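Local coordinates for protein glycoside Hydrolase (Bacteroides plebeius, PDB 5T3B) that probably cleaves glycosidic bonds in polysaccharides, as a family 50 glycoside hydrolase from a subfamily enriched in Bacteroidetes of the human gut, at residues Ala197-Lys200 against Asn201-Ile205; Ile205-Gly209 against Gln210-Leu214; Gly217-Tyr221 against Asp222-Glu226; Asn262-Leu265 against Asp266-Leu269. All blocks are in the same frame, centred on the assembly; numbering follows the deposited sequence. Where two conformers were deposited one is given.

Interaction 1 of 4, residues Ala197-Lys200 against Asn201-Ile205; sequences AEFK and NSKGI
F199 and K203, one turn apart at the C-terminal end of helix 195-203, meet through the face of the phenyl ring and the aliphatic part of the lysine. K203 CG stands over that face in a CH-pi contact, 4.0 Å from the centroid of the F199 ring and displaced toward its rim. Farther out, K203 CE passes 3.6 Å from F199 CE1. The phenylalanine reaches this position with CG swung away from its backbone N (chi1 172°), while a bend at chi2 of K203 lays the start of its chain against the ring. W224 and W227 meet the F199 ring edge-to-face, so the aromatic group joins two helices.

On a different side of the turn, K200 extends from its backbone and bends at chi4 (-89°). In the conformer described, one of two for this residue, K200 NZ bonds to N201 OD1 at 3.1 Å, tilted from the amide plane, and K200 CG packs 3.2 Å from I205 O. Backbone bonds hold the turn itself, with K203 N on F199 O at 2.9 Å. G204, at a phi of 65°, then ends the helix in a Schellman motif, I205 N returning weakly to K200 O at 3.3 Å.

The chemistry is thus amphipathic: methylenes of K203 shield an aromatic face near the surface, while K200 and N201 pair through one amine-to-amide bond in the conformer described.

Interaction 2 of 4, residues Ile205-Gly209 against Gln210-Leu214; sequences ISYPG and QNVNL
Y207 and V212 lie side by side, both side chains pointing the same way, across a tight reversal in the loop between helices 195-203 and 224-232. V212 CA sits over one face of the phenol, 4.1 Å from the centroid of the Y207 ring, and V212 CG2 comes within 3.8 Å of Y207 CE2.

The reversal satisfies its polar backbone by two successive bonds. Q210 N donates to Y207 O at 2.9 Å, and N211 N donates to P208 O at 3.0 Å; both donors lie well above the plane of the carbonyl they use. G209 and Q210 both have positive phi, which turns the chain sharply enough for these bonds to form. G209 N has a further, weak partner in D276 OD2. N211 then opens an Asx turn: with its CG directed away from the backbone N (chi1 -173°), OD1 accepts from N213 N at 2.9 Å, while N211 O takes L214 N at 2.9 Å. On the more exposed side, the bent chain of Q210 brings OE1 to S206 OG at 3.2 Å, a weak bond involving one of two serine conformers.

Replacing Y207 with an alanine would probably leave V212 without its aromatic cover and open a gap beside A197 and K200, which also touch the ring.

Backbone bonds therefore define this turn, with apolar packing laid against them, while the S206-Q210 link is a weak one that rests on a single serine conformer.

Interaction 3 of 4, residues Gly217-Tyr221 against Asp222-Glu226; sequences GLVFY and DGWDE
W224 lays the face of its indole against V219, the two side chains running next to each other in the same direction. V219 CA is centred almost directly above the five-membered ring of W224, 3.9 Å from its centroid and 15° off the normal, and V219 CG1 extends the cover to 3.8 Å from CE2 of W224. The indole gets there with CG turned away from the backbone N (chi1 166°).

A type II beta turn from Y221 to W224 sets this pairing up, closed by a weak bond of 3.4 Å from W224 N to Y221 O. G223 is both a corner of the turn and the N-cap of helix 224-232; a side chain at its backbone angles would press on the carbonyl O of D222. On the outside of the bend a water donates to F220 O at 2.7 Å and to D222 OD1 at 2.8 Å, tying the aspartate back to the preceding turn. L218 CD2 covers the centre of one face of the Y221 ring.

With an alanine in place of W224, V219 would probably lose its flat partner and K313 O the indole donor it now receives.

That bond from NE1 links the start of helix 224-232 to helix 300-324, whose A317 also touches the indole. L196 of helix 195-203 packs on W224 as well, while F220 packs on A281 of helix 277-288, so the turn is wedged among three helices.

Interaction 4 of 4, residues Asn262-Leu265 against Asp266-Leu269; sequences NRLL and DRFL
R263, the N-cap residue of helix 264-269, reaches forward over the first turn to a salt bridge with D266. The guanidinium approaches side-on, using NE and NH2, and stands steeply to the carboxylate, their planes 79° apart. NH2 of R263 meets the syn lone pairs of both oxygens, at 3.0 Å from D266 OD2 and 3.1 Å from D266 OD1. R263 NE, also 3.1 Å from D266 OD2, instead comes from above the carboxylate plane. A water adds an indirect link, donating to D266 OD2 at 2.9 Å and accepting from R263 N. An acidic group beside the helix start is likely to be electrostatically favourable as well, and D300 provides the arginine with a second salt bridge through NH1.

R267 returns to the cap from the next turn: its backbone N bonds to R263 O at 3.2 Å, and its NE reaches the same oxygen weakly. N262 CB rests over one face of this guanidinium. R267, deposited in two conformers, makes its salt bridge from NH1 to D256.

The inward side is apolar. L264 CD1 touches F268 CE1 at 3.5 Å. A chi1 of -170° swings the branched end of L264 along the helix toward F268, with CG over the face of the ring. L265 CD1 meets L269 CD1 at 4.2 Å.

This side packs into neighbouring helices: L265 against A282, F285 and M286 of helix 277-288, and F268 against A282 and, with steeply inclined rings, F306 of helix 300-324. N303 of the latter helix receives L265 N.

Interactions 1 to 3 follow one continuous part of the chain, from the end of helix 195-203 to the start of helix 224-232. Interaction 1 lies at the surface, whereas the other three are partly buried. I205 belongs to both interactions 1 and 2, and its CD1 packs against Y221 and L218 of interaction 3. Interactions 1 and 4 do not touch; interaction 2 bridges toward the latter through L214 on R267 and F268, and G217 of interaction 3 also meets F268. Chemistry differs by place: interaction 1 ends a helix, interactions 3 and 4 begin helices, the latter with a salt bridge from its N-cap residue, and interaction 2 relies chiefly on backbone turns.

Interaction 1 of 4, residues Ala197-Lys200 against Asn201-Ile205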
loop_
_atom_site.group_PDB
_atom_site.type_symbol
_atom_site.label_atom_id
_atom_site.label_comp_id
_atom_site.label_asym_id
_atom_site.label_seq_id
_atom_site.Cartn_x
_atom_site.Cartn_y
_atom_site.Cartn_z
ATOM N N ALA A 197 14.252 7.888 10.359
ATOM C CA ALA A 197 15.128 7.234 11.333
ATOM C C ALA A 197 16.545 7.202 10.871
ATOM O O ALA A 197 17.482 7.397 11.677
ATOM C CB ALA A 197 14.622 5.853 11.691
ATOM N N GLU A 198 16.776 6.885 9.575
ATOM C CA GLU A 198 18.135 6.821 9.090
ATOM C C GLU A 198 18.804 8.214 9.119
ATOM O O GLU A 198 20.021 8.320 9.366
ATOM C CB GLU A 198 18.192 6.170 7.724
ATOM C CG GLU A 198 17.911 4.683 7.823
ATOM C CD GLU A 198 18.986 3.860 8.535
ATOM O OE1 GLU A 198 20.050 4.318 8.718
ATOM O OE2 GLU A 198 18.744 2.700 8.885
ATOM N N PHE A 199 18.044 9.253 8.782
ATOM C CA PHE A 199 18.581 10.615 8.864
ATOM C C PHE A 199 19.004 10.938 10.304
ATOM O O PHE A 199 20.111 11.438 10.548
ATOM C CB PHE A 199 17.516 11.622 8.370
ATOM C CG PHE A 199 17.886 13.061 8.579
ATOM C CD1 PHE A 199 18.839 13.662 7.754
ATOM C CD2 PHE A 199 17.229 13.827 9.466
ATOM C CE1 PHE A 199 19.144 14.983 7.919
ATOM C CE2 PHE A 199 17.545 15.146 9.618
ATOM C CZ PHE A 199 18.513 15.710 8.849
ATOM N N LYS A 200 18.101 10.645 11.235
ATOM C CA LYS A 200 18.374 10.869 12.676
ATOM C C LYS A 200 19.664 10.177 13.071
ATOM O O LYS A 200 20.549 10.760 13.708
ATOM C CB LYS A 200 17.218 10.329 13.515
ATOM C CG LYS A 200 17.575 10.244 14.969
ATOM C CD LYS A 200 16.545 9.412 15.687
ATOM C CE LYS A 200 17.017 8.949 17.041
ATOM N NZ LYS A 200 17.725 7.639 16.945
ATOM N N ASN A 201 19.782 8.918 12.683
ATOM C CA ASN A 201 20.992 8.126 13.011
ATOM C C ASN A 201 22.257 8.668 12.349
ATOM O O ASN A 201 23.303 8.822 13.015
ATOM C CB ASN A 201 20.757 6.671 12.644
ATOM C CG ASN A 201 19.814 5.976 13.635
ATOM O OD1 ASN A 201 19.588 6.455 14.787
ATOM N ND2 ASN A 201 19.278 4.822 13.228
ATOM N N SER A 202 22.119 9.086 11.087
ATOM C CA SER A 202 23.258 9.681 10.354
ATOM C C SER A 202 23.756 10.976 11.018
ATOM O O SER A 202 24.971 11.236 11.083
ATOM C CB SER A 202 22.903 9.912 8.860
ATOM O OG SER A 202 23.985 10.490 8.148
ATOM N N LYS A 203 22.831 11.763 11.537
ATOM C CA LYS A 203 23.188 13.042 12.113
ATOM C C LYS A 203 23.578 12.975 13.576
ATOM O O LYS A 203 24.077 13.920 14.165
ATOM C CB LYS A 203 22.048 14.057 11.951
ATOM C CG LYS A 203 21.713 14.395 10.493
ATOM C CD LYS A 203 22.960 15.025 9.790
ATOM C CE LYS A 203 22.690 15.399 8.340
ATOM N NZ LYS A 203 23.946 15.952 7.753
ATOM N N GLY A 204 23.332 11.851 14.196
ATOM C CA GLY A 204 23.608 11.671 15.648
ATOM C C GLY A 204 22.786 12.519 16.583
ATOM O O GLY A 204 23.305 13.017 17.585
ATOM N N ILE A 205 21.488 12.639 16.262
ATOM C CA ILE A 205 20.587 13.473 16.988
ATOM C C ILE A 205 19.438 12.637 17.555
ATOM O O ILE A 205 19.342 11.462 17.321
ATOM C CB ILE A 205 20.072 14.612 16.101
ATOM C CG1 ILE A 205 19.300 14.081 14.859
ATOM C CG2 ILE A 205 21.222 15.537 15.684
ATOM C CD1 ILE A 205 18.697 15.169 13.993
#

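Interaction 2 of 4, residues Ile205-Gly209 against Gln210-Leu214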
loop_
_atom_site.group_PDB
_atom_site.type_symbol
_atom_site.label_atom_id
_atom_site.label_comp_id
_atom_site.label_asym_id
_atom_site.label_seq_id
_atom_site.Cartn_x
_atom_site.Cartn_y
_atom_site.Cartn_z
ATOM N N ILE A 205 21.488 12.639 16.262
ATOM C CA ILE A 205 20.587 13.473 16.988
ATOM C C ILE A 205 19.438 12.637 17.555
ATOM O O ILE A 205 19.342 11.462 17.321
ATOM C CB ILE A 205 20.072 14.612 16.101
ATOM C CG1 ILE A 205 19.300 14.081 14.859
ATOM C CG2 ILE A 205 21.222 15.537 15.684
ATOM C CD1 ILE A 205 18.697 15.169 13.993
ATOM N N SER A 206 18.631 13.317 18.382
ATOM C CA SER A 206 17.428 12.711 18.923
ATOM C C SER A 206 16.243 13.112 18.075
ATOM O O SER A 206 16.278 14.121 17.341
ATOM C CB SER A 206 17.164 13.250 20.327
ATOM O OG SER A 206 18.152 12.858 21.266
ATOM N N TYR A 207 15.163 12.347 18.207
ATOM C CA TYR A 207 13.883 12.783 17.637
ATOM C C TYR A 207 13.428 14.106 18.297
ATOM O O TYR A 207 13.735 14.396 19.449
ATOM C CB TYR A 207 12.793 11.738 17.840
ATOM C CG TYR A 207 13.036 10.511 16.988
ATOM C CD1 TYR A 207 13.024 10.598 15.599
ATOM C CD2 TYR A 207 13.213 9.244 17.548
ATOM C CE1 TYR A 207 13.160 9.481 14.801
ATOM C CE2 TYR A 207 13.389 8.126 16.710
ATOM C CZ TYR A 207 13.353 8.267 15.347
ATOM O OH TYR A 207 13.510 7.209 14.482
ATOM N N PRO A 208 12.724 14.946 17.544
ATOM C CA PRO A 208 12.192 16.173 18.176
ATOM C C PRO A 208 11.365 15.918 19.418
ATOM O O PRO A 208 10.573 14.998 19.429
ATOM C CB PRO A 208 11.281 16.763 17.077
ATOM C CG PRO A 208 11.825 16.179 15.786
ATOM C CD PRO A 208 12.202 14.750 16.166
ATOM N N GLY A 209 11.634 16.696 20.473
ATOM C CA GLY A 209 10.964 16.478 21.749
ATOM C C GLY A 209 11.193 15.144 22.394
ATOM O O GLY A 209 10.430 14.740 23.282
ATOM N N GLN A 210 12.262 14.478 21.978
ATOM C CA GLN A 210 12.535 13.085 22.382
ATOM C C GLN A 210 11.393 12.138 22.066
ATOM O O GLN A 210 11.301 11.075 22.672
ATOM C CB GLN A 210 12.902 12.910 23.867
ATOM C CG GLN A 210 14.077 13.715 24.372
ATOM C CD GLN A 210 15.356 13.479 23.600
ATOM O OE1 GLN A 210 15.794 12.341 23.380
ATOM N NE2 GLN A 210 15.919 14.540 23.128
ATOM N N ASN A 211 10.598 12.492 21.038
ATOM C CA ASN A 211 9.395 11.830 20.751
ATOM C C ASN A 211 9.407 11.301 19.305
ATOM O O ASN A 211 9.282 12.074 18.363
ATOM C CB ASN A 211 8.235 12.804 20.956
ATOM C CG ASN A 211 6.894 12.139 20.836
ATOM O OD1 ASN A 211 6.776 10.966 20.425
ATOM N ND2 ASN A 211 5.873 12.874 21.178
ATOM N N VAL A 212 9.512 9.983 19.138
ATOM C CA VAL A 212 9.458 9.360 17.828
ATOM C C VAL A 212 8.245 9.763 17.004
ATOM O O VAL A 212 8.308 9.849 15.780
ATOM C CB VAL A 212 9.522 7.815 17.973
ATOM C CG1 VAL A 212 8.271 7.288 18.683
ATOM C CG2 VAL A 212 9.723 7.143 16.634
ATOM N N ASN A 213 7.133 10.055 17.662
ATOM C CA ASN A 213 5.909 10.450 16.947
ATOM C C ASN A 213 6.016 11.804 16.303
ATOM O O ASN A 213 5.153 12.154 15.512
ATOM C CB ASN A 213 4.696 10.312 17.843
ATOM C CG ASN A 213 4.593 8.869 18.398
ATOM O OD1 ASN A 213 4.664 7.921 17.667
ATOM N ND2 ASN A 213 4.545 8.738 19.673
ATOM N N LEU A 214 7.036 12.572 16.671
ATOM C CA LEU A 214 7.329 13.861 16.061
ATOM C C LEU A 214 8.445 13.796 15.008
ATOM O O LEU A 214 8.950 14.821 14.584
ATOM C CB LEU A 214 7.660 14.899 17.136
ATOM C CG LEU A 214 6.584 15.118 18.187
ATOM C CD1 LEU A 214 6.980 16.225 19.166
ATOM C CD2 LEU A 214 5.161 15.277 17.652
#

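Interaction 3 of 4, residues Gly217-Tyr221 against Asp222-Glu226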
loop_
_atom_site.group_PDB
_atom_site.type_symbol
_atom_site.label_atom_id
_atom_site.label_comp_id
_atom_site.label_asym_id
_atom_site.label_seq_id
_atom_site.Cartn_x
_atom_site.Cartn_y
_atom_site.Cartn_z
ATOM N N GLY A 217 9.179 16.116 12.022
ATOM C CA GLY A 217 9.819 17.390 12.209
ATOM C C GLY A 217 11.284 17.447 11.829
ATOM O O GLY A 217 11.864 18.538 11.674
ATOM N N LEU A 218 11.897 16.276 11.618
ATOM C CA LEU A 218 13.263 16.222 11.134
ATOM C C LEU A 218 13.473 16.848 9.747
ATOM O O LEU A 218 14.579 17.259 9.394
ATOM C CB LEU A 218 13.758 14.792 11.119
ATOM C CG LEU A 218 13.955 14.149 12.468
ATOM C CD1 LEU A 218 14.119 12.645 12.342
ATOM C CD2 LEU A 218 15.116 14.755 13.241
ATOM N N VAL A 219 12.360 17.016 8.999
ATOM C CA VAL A 219 12.505 17.642 7.688
ATOM C C VAL A 219 12.910 19.124 7.784
ATOM O O VAL A 219 13.389 19.664 6.797
ATOM C CB VAL A 219 11.228 17.546 6.854
ATOM C CG1 VAL A 219 10.824 16.107 6.650
ATOM C CG2 VAL A 219 10.056 18.332 7.454
ATOM N N PHE A 220 12.816 19.703 8.962
ATOM C CA PHE A 220 13.255 21.080 9.163
ATOM C C PHE A 220 14.672 21.194 9.637
ATOM O O PHE A 220 15.181 22.324 9.810
ATOM C CB PHE A 220 12.334 21.771 10.154
ATOM C CG PHE A 220 10.888 21.809 9.706
ATOM C CD1 PHE A 220 10.506 22.641 8.659
ATOM C CD2 PHE A 220 9.910 21.007 10.313
ATOM C CE1 PHE A 220 9.210 22.679 8.229
ATOM C CE2 PHE A 220 8.614 21.045 9.857
ATOM C CZ PHE A 220 8.265 21.895 8.828
ATOM N N TYR A 221 15.321 20.053 9.896
ATOM C CA TYR A 221 16.677 20.077 10.416
ATOM C C TYR A 221 17.682 20.315 9.306
ATOM O O TYR A 221 17.460 19.931 8.137
ATOM C CB TYR A 221 16.974 18.773 11.167
ATOM C CG TYR A 221 16.357 18.636 12.530
ATOM C CD1 TYR A 221 15.022 18.861 12.772
ATOM C CD2 TYR A 221 17.165 18.285 13.613
ATOM C CE1 TYR A 221 14.480 18.731 14.061
ATOM C CE2 TYR A 221 16.648 18.178 14.896
ATOM C CZ TYR A 221 15.314 18.371 15.126
ATOM O OH TYR A 221 14.754 18.284 16.359
ATOM N N ASP A 222 18.815 20.906 9.696
ATOM C CA ASP A 222 19.852 21.162 8.725
ATOM C C ASP A 222 20.263 19.839 8.041
ATOM O O ASP A 222 20.486 18.838 8.698
ATOM C CB ASP A 222 21.063 21.785 9.379
ATOM C CG ASP A 222 20.859 23.306 9.698
ATOM O OD1 ASP A 222 19.776 23.902 9.463
ATOM O OD2 ASP A 222 21.810 23.932 10.148
ATOM N N GLY A 223 20.347 19.880 6.707
ATOM C CA GLY A 223 20.925 18.794 5.960
ATOM C C GLY A 223 19.956 17.731 5.446
ATOM O O GLY A 223 20.391 16.794 4.799
ATOM N N TRP A 224 18.657 17.918 5.701
ATOM C CA TRP A 224 17.646 16.912 5.285
ATOM C C TRP A 224 17.714 16.676 3.753
ATOM O O TRP A 224 17.819 15.531 3.305
ATOM C CB TRP A 224 16.271 17.329 5.751
ATOM C CG TRP A 224 15.157 16.601 5.133
ATOM C CD1 TRP A 224 14.230 17.132 4.309
ATOM C CD2 TRP A 224 14.813 15.187 5.228
ATOM N NE1 TRP A 224 13.317 16.196 3.908
ATOM C CE2 TRP A 224 13.666 14.985 4.444
ATOM C CE3 TRP A 224 15.349 14.112 5.907
ATOM C CZ2 TRP A 224 13.075 13.727 4.311
ATOM C CZ3 TRP A 224 14.757 12.885 5.782
ATOM C CH2 TRP A 224 13.649 12.709 4.990
ATOM N N ASP A 225 17.613 17.769 2.978
ATOM C CA ASP A 225 17.549 17.586 1.529
ATOM C C ASP A 225 18.830 16.917 0.993
ATOM O O ASP A 225 18.765 16.019 0.145
ATOM C CB ASP A 225 17.385 18.913 0.793
ATOM C CG ASP A 225 16.035 19.550 0.873
ATOM O OD1 ASP A 225 15.129 19.044 1.445
ATOM O OD2 ASP A 225 15.908 20.756 0.434
ATOM N N GLU A 226 19.976 17.379 1.479
ATOM C CA GLU A 226 21.211 16.816 1.050
ATOM C C GLU A 226 21.419 15.352 1.457
ATOM O O GLU A 226 21.965 14.532 0.712
ATOM C CB GLU A 226 22.415 17.641 1.520
ATOM C CG GLU A 226 23.767 17.159 1.041
ATOM C CD GLU A 226 23.918 16.909 -0.479
ATOM O OE1 GLU A 226 23.339 17.671 -1.323
ATOM O OE2 GLU A 226 24.611 15.879 -0.803
HETATM O O HOH W 1 17.212 23.957 10.637
#

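Interaction 4 of 4, residues Asn262-Leu265 against Asp266-Leu269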
loop_
_atom_site.group_PDB
_atom_site.type_symbol
_atom_site.label_atom_id
_atom_site.label_comp_id
_atom_site.label_asym_id
_atom_site.label_seq_id
_atom_site.Cartn_x
_atom_site.Cartn_y
_atom_site.Cartn_z
ATOM N N ASN A 262 -4.118 13.925 19.049
ATOM C CA ASN A 262 -2.985 14.784 19.080
ATOM C C ASN A 262 -2.622 15.385 17.738
ATOM O O ASN A 262 -2.046 14.723 16.852
ATOM C CB ASN A 262 -1.781 14.007 19.583
ATOM C CG ASN A 262 -1.593 14.039 21.116
ATOM O OD1 ASN A 262 -1.450 12.996 21.670
ATOM N ND2 ASN A 262 -1.527 15.224 21.769
ATOM N N ARG A 263 -2.948 16.642 17.603
ATOM C CA ARG A 263 -2.565 17.308 16.390
ATOM C C ARG A 263 -1.049 17.576 16.344
ATOM O O ARG A 263 -0.402 17.908 17.343
ATOM C CB ARG A 263 -3.251 18.598 16.334
ATOM C CG ARG A 263 -4.731 18.447 16.212
ATOM C CD ARG A 263 -5.436 19.758 15.909
ATOM N NE ARG A 263 -5.213 20.784 16.927
ATOM C CZ ARG A 263 -5.998 21.843 17.156
ATOM N NH1 ARG A 263 -7.129 22.099 16.452
ATOM N NH2 ARG A 263 -5.617 22.683 18.093
ATOM N N LEU A 264 -0.521 17.530 15.143
ATOM C CA LEU A 264 0.895 17.719 14.904
ATOM C C LEU A 264 1.365 19.097 15.313
ATOM O O LEU A 264 2.364 19.253 16.025
ATOM C CB LEU A 264 1.253 17.436 13.432
ATOM C CG LEU A 264 2.735 17.376 13.147
ATOM C CD1 LEU A 264 3.411 16.160 13.714
ATOM C CD2 LEU A 264 2.959 17.412 11.652
ATOM N N LEU A 265 0.647 20.096 14.852
ATOM C CA LEU A 265 1.070 21.491 15.069
ATOM C C LEU A 265 1.049 21.809 16.570
ATOM O O LEU A 265 2.025 22.369 17.098
ATOM C CB LEU A 265 0.209 22.467 14.269
ATOM C CG LEU A 265 0.471 23.950 14.399
ATOM C CD1 LEU A 265 1.938 24.239 14.176
ATOM C CD2 LEU A 265 -0.433 24.690 13.420
ATOM N N ASP A 266 0.031 21.357 17.295
ATOM C CA ASP A 266 -0.008 21.543 18.752
ATOM C C ASP A 266 1.206 20.936 19.451
ATOM O O ASP A 266 1.873 21.578 20.285
ATOM C CB ASP A 266 -1.229 20.878 19.368
ATOM C CG ASP A 266 -2.527 21.554 19.022
ATOM O OD1 ASP A 266 -2.556 22.551 18.305
ATOM O OD2 ASP A 266 -3.556 21.037 19.505
ATOM N N ARG A 267 1.539 19.700 19.063
ATOM C CA ARG A 267 2.675 19.017 19.677
ATOM C C ARG A 267 4.012 19.726 19.346
ATOM O O ARG A 267 4.865 19.837 20.229
ATOM C CB ARG A 267 2.750 17.508 19.320
ATOM C CG ARG A 267 1.842 16.594 20.171
ATOM C CD ARG A 267 1.745 15.147 19.650
ATOM N NE ARG A 267 1.231 15.079 18.243
ATOM C CZ ARG A 267 1.463 14.094 17.379
ATOM N NH1 ARG A 267 2.195 13.075 17.679
ATOM N NH2 ARG A 267 0.888 14.132 16.220
ATOM N N PHE A 268 4.185 20.250 18.125
ATOM C CA PHE A 268 5.419 20.925 17.806
ATOM C C PHE A 268 5.540 22.192 18.664
ATOM O O PHE A 268 6.609 22.490 19.146
ATOM C CB PHE A 268 5.520 21.295 16.337
ATOM C CG PHE A 268 5.957 20.189 15.422
ATOM C CD1 PHE A 268 5.809 18.845 15.704
ATOM C CD2 PHE A 268 6.565 20.508 14.244
ATOM C CE1 PHE A 268 6.252 17.869 14.852
ATOM C CE2 PHE A 268 6.916 19.524 13.349
ATOM C CZ PHE A 268 6.743 18.191 13.638
ATOM N N LEU A 269 4.423 22.887 18.834
ATOM C CA LEU A 269 4.474 24.151 19.598
ATOM C C LEU A 269 4.779 23.926 21.051
ATOM O O LEU A 269 5.218 24.868 21.742
ATOM C CB LEU A 269 3.177 24.931 19.422
ATOM C CG LEU A 269 2.932 25.566 18.020
ATOM C CD1 LEU A 269 1.509 26.074 17.903
ATOM C CD2 LEU A 269 3.947 26.627 17.718
HETATM O O HOH W 2 -4.162 18.253 19.840
#